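Local coordinates for putative sugar binding protein (PDB 6GT9) that binds galactose, and probably glucose, as the sugar-binding protein of a three-component sensing system linked to galactan utilization, at residues Ser221-Ile226 / Asp247-Thr252. Numbering follows the deposited sequence.
Sequences SALDAI and DTLPET. With GAL (beta-D-galactopyranose), chain E.
Ala222 and Asp247 meet beside the anomeric end of the bound galactose, where the methyl CB of Ala222 lies 3.2 Å from carboxylate oxygen OD2 of Asp247. Both residues hold the sugar: the backbone N of Ala222 donates to ring oxygen O5 at 2.9 Å and more weakly to O6, while OD2 of Asp247 accepts the anomeric hydroxyl O1 at 2.6 Å. The CB of Asp247 points toward 221-226, and CG, anti to the carbonyl carbon (chi1 -54°), leaves the carboxylate beside the methyl of Ala222 and O1. Its second oxygen, OD1, is bonded to Gln267, which also hydrogen-bonds the galactose; this second bond should restrict rotation of the carboxylate. Behind the sugar, CD1 of Leu249 touches both CB of Ala222 and CD2 of Leu223, the latter at 3.6 Å, with the two leucine side chains crossing obliquely.

Two waters bridge the segments farther along. Each donates to the carbonyl O of Ala222 and bonds OG1 of Thr252, which donates to one and accepts from the other, so a buried carbonyl and hydroxyl are linked although they lie 4.1 Å apart. Ile226 crosses Thr252 and Glu251 at about a right angle, its CD1 reaching OG1 of Thr252 and, at 3.7 Å, CB of Glu251. The extended chain of Glu251 carries its carboxylate past the isoleucine to a salt bridge with Arg197. Within 221-226, Ser221 OG bonds OD2 of Asp224 from above the carboxylate plane, consistent with fixing the Ser221-Ala222 peptide.

As in other periplasmic binding proteins, Ser221 to Leu223 and Asp247 follow parallel strands: neighbours 216-219 and 242-246 lead through these turns into helices 224-235 and 250-258. Helix 197-210 packs alongside, whereas Tyr44 of helix 43-59 reaches Ala222 and Asp247 from the other lobe, placing them at the interface between lobes.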
ATOM      1  N   SER A 221      -6.310   1.447   0.816  1.00 20.25           N
ATOM      2  CA  SER A 221      -5.146   1.284   1.673  1.00 19.87           C
ATOM      3  C   SER A 221      -5.590   0.592   2.954  1.00 20.79           C
ATOM      4  O   SER A 221      -6.783   0.393   3.193  1.00 18.53           O
ATOM      5  CB  SER A 221      -4.453   2.630   1.937  1.00 18.77           C
ATOM      6  OG  SER A 221      -5.241   3.492   2.746  1.00 21.19           O
ATOM      7  N   ALA A 222      -4.614   0.241   3.798  1.00 16.65           N
ATOM      8  CA  ALA A 222      -4.813  -0.838   4.767  1.00 20.81           C
ATOM      9  C   ALA A 222      -5.834  -0.523   5.855  1.00 20.41           C
ATOM     10  O   ALA A 222      -6.398  -1.460   6.433  1.00 21.61           O
ATOM     11  CB  ALA A 222      -3.485  -1.210   5.419  1.00 17.85           C
ATOM     12  N   LEU A 223      -6.083   0.752   6.157  1.00 19.29           N
ATOM     13  CA  LEU A 223      -6.980   1.130   7.246  1.00 17.58           C
ATOM     14  C   LEU A 223      -8.309   1.698   6.760  1.00 22.05           C
ATOM     15  O   LEU A 223      -9.182   2.002   7.585  1.00 19.94           O
ATOM     16  CB  LEU A 223      -6.278   2.146   8.164  1.00 17.97           C
ATOM     17  CG  LEU A 223      -4.953   1.633   8.731  1.00 19.54           C
ATOM     18  CD1 LEU A 223      -4.163   2.741   9.432  1.00 20.38           C
ATOM     19  CD2 LEU A 223      -5.185   0.453   9.672  1.00 18.85           C
ATOM     20  N   ASP A 224      -8.487   1.851   5.448  1.00 16.51           N
ATOM     21  CA  ASP A 224      -9.664   2.537   4.931  1.00 23.52           C
ATOM     22  C   ASP A 224     -10.944   1.770   5.243  1.00 21.69           C
ATOM     23  O   ASP A 224     -11.915   2.343   5.759  1.00 19.16           O
ATOM     24  CB  ASP A 224      -9.517   2.742   3.428  1.00 20.93           C
ATOM     25  CG  ASP A 224      -8.393   3.669   3.086  1.00 21.91           C
ATOM     26  OD1 ASP A 224      -8.134   4.593   3.883  1.00 21.73           O
ATOM     27  OD2 ASP A 224      -7.781   3.491   2.014  1.00 19.64           O
ATOM     28  N   ALA A 225     -10.979   0.478   4.909  1.00 20.23           N
ATOM     29  CA  ALA A 225     -12.209  -0.289   5.111  1.00 20.87           C
ATOM     30  C   ALA A 225     -12.513  -0.460   6.593  1.00 22.81           C
ATOM     31  O   ALA A 225     -13.678  -0.615   6.981  1.00 21.11           O
ATOM     32  CB  ALA A 225     -12.097  -1.645   4.419  1.00 20.16           C
ATOM     33  N   ILE A 226     -11.483  -0.415   7.435  1.00 22.75           N
ATOM     34  CA  ILE A 226     -11.707  -0.400   8.874  1.00 21.08           C
ATOM     35  C   ILE A 226     -12.431   0.874   9.283  1.00 22.25           C
ATOM     36  O   ILE A 226     -13.386   0.835  10.070  1.00 22.31           O
ATOM     37  CB  ILE A 226     -10.368  -0.563   9.612  1.00 24.82           C
ATOM     38  CG1 ILE A 226      -9.832  -1.979   9.408  1.00 23.61           C
ATOM     39  CG2 ILE A 226     -10.526  -0.223  11.106  1.00 26.35           C
ATOM     40  CD1 ILE A 226      -8.345  -2.106   9.711  1.00 24.85           C
ATOM     41  N   ASP A 247      -5.735  -5.227   2.167  1.00 21.66           N
ATOM     42  CA  ASP A 247      -4.861  -5.848   3.159  1.00 19.88           C
ATOM     43  C   ASP A 247      -5.627  -6.628   4.213  1.00 25.52           C
ATOM     44  O   ASP A 247      -6.866  -6.689   4.193  1.00 26.49           O
ATOM     45  CB  ASP A 247      -3.954  -4.795   3.805  1.00 22.14           C
ATOM     46  CG  ASP A 247      -3.188  -4.014   2.771  1.00 17.60           C
ATOM     47  OD1 ASP A 247      -2.424  -4.622   1.990  1.00 19.90           O
ATOM     48  OD2 ASP A 247      -3.401  -2.797   2.694  1.00 20.36           O
ATOM     49  N   THR A 248      -4.885  -7.263   5.113  1.00 24.42           N
ATOM     50  CA  THR A 248      -5.431  -8.286   5.986  1.00 27.15           C
ATOM     51  C   THR A 248      -5.012  -8.044   7.421  1.00 24.45           C
ATOM     52  O   THR A 248      -4.735  -8.982   8.173  1.00 26.54           O
ATOM     53  CB  THR A 248      -5.001  -9.682   5.527  1.00 30.75           C
ATOM     54  OG1 THR A 248      -3.571  -9.745   5.467  1.00 30.82           O
ATOM     55  CG2 THR A 248      -5.574 -10.008   4.144  1.00 28.26           C
ATOM     56  N   LEU A 249      -4.969  -6.776   7.830  1.00 28.86           N
ATOM     57  CA  LEU A 249      -4.727  -6.461   9.225  1.00 26.78           C
ATOM     58  C   LEU A 249      -5.806  -7.110  10.089  1.00 30.41           C
ATOM     59  O   LEU A 249      -6.930  -7.332   9.621  1.00 27.96           O
ATOM     60  CB  LEU A 249      -4.708  -4.944   9.441  1.00 29.69           C
ATOM     61  CG  LEU A 249      -3.541  -4.239   8.733  1.00 24.47           C
ATOM     62  CD1 LEU A 249      -3.643  -2.737   8.867  1.00 28.48           C
ATOM     63  CD2 LEU A 249      -2.198  -4.746   9.255  1.00 23.17           C
ATOM     64  N   PRO A 250      -5.484  -7.429  11.347  1.00 29.40           N
ATOM     65  CA  PRO A 250      -6.448  -8.137  12.214  1.00 29.05           C
ATOM     66  C   PRO A 250      -7.852  -7.548  12.245  1.00 30.54           C
ATOM     67  O   PRO A 250      -8.819  -8.318  12.194  1.00 30.49           O
ATOM     68  CB  PRO A 250      -5.780  -8.052  13.592  1.00 30.61           C
ATOM     69  CG  PRO A 250      -4.310  -8.052  13.278  1.00 33.02           C
ATOM     70  CD  PRO A 250      -4.158  -7.292  11.981  1.00 28.26           C
ATOM     71  N   GLU A 251      -7.998  -6.216  12.334  1.00 29.50           N
ATOM     72  CA  GLU A 251      -9.338  -5.624  12.389  1.00 33.46           C
ATOM     73  C   GLU A 251     -10.110  -5.876  11.101  1.00 31.04           C
ATOM     74  O   GLU A 251     -11.331  -6.080  11.133  1.00 32.62           O
ATOM     75  CB  GLU A 251      -9.264  -4.119  12.655  1.00 31.30           C
ATOM     76  CG  GLU A 251      -8.644  -3.711  13.976  1.00 37.76           C
ATOM     77  CD  GLU A 251      -8.187  -2.255  13.975  1.00 40.99           C
ATOM     78  OE1 GLU A 251      -8.919  -1.397  14.513  1.00 39.30           O
ATOM     79  OE2 GLU A 251      -7.097  -1.970  13.423  1.00 37.70           O
ATOM     80  N   THR A 252      -9.419  -5.855   9.955  1.00 30.86           N
ATOM     81  CA  THR A 252     -10.066  -6.188   8.689  1.00 25.90           C
ATOM     82  C   THR A 252     -10.593  -7.615   8.708  1.00 32.86           C
ATOM     83  O   THR A 252     -11.754  -7.863   8.360  1.00 28.75           O
ATOM     84  CB  THR A 252      -9.093  -6.000   7.523  1.00 23.66           C
ATOM     85  OG1 THR A 252      -8.789  -4.611   7.368  1.00 23.60           O
ATOM     86  CG2 THR A 252      -9.704  -6.535   6.220  1.00 27.86           C
TER
HETATM   87  C1  GAL E 401      -1.332  -0.309   2.164  1.00 16.19           C
HETATM   88  C2  GAL E 401      -0.229   0.263   1.296  1.00 17.95           C
HETATM   89  C3  GAL E 401       0.880   0.911   2.145  1.00 17.31           C
HETATM   90  C4  GAL E 401       0.285   1.968   3.061  1.00 16.41           C
HETATM   91  C5  GAL E 401      -0.874   1.393   3.857  1.00 20.18           C
HETATM   92  C6  GAL E 401      -1.625   2.459   4.657  1.00 19.10           C
HETATM   93  O1  GAL E 401      -2.341  -0.868   1.347  1.00 20.53           O
HETATM   94  O2  GAL E 401       0.374  -0.761   0.492  1.00 16.36           O
HETATM   95  O3  GAL E 401       1.779   1.581   1.315  1.00 18.48           O
HETATM   96  O4  GAL E 401      -0.172   3.088   2.295  1.00 18.15           O
HETATM   97  O5  GAL E 401      -1.887   0.727   3.000  1.00 19.67           O
HETATM   98  O6  GAL E 401      -2.430   1.867   5.653  1.00 20.40           O
HETATM   99  O   HOH W   1      -6.385  -4.203   6.274  1.00 20.25           O
HETATM  100  O   HOH W   2      -9.014  -1.990   6.156  1.00 23.61           O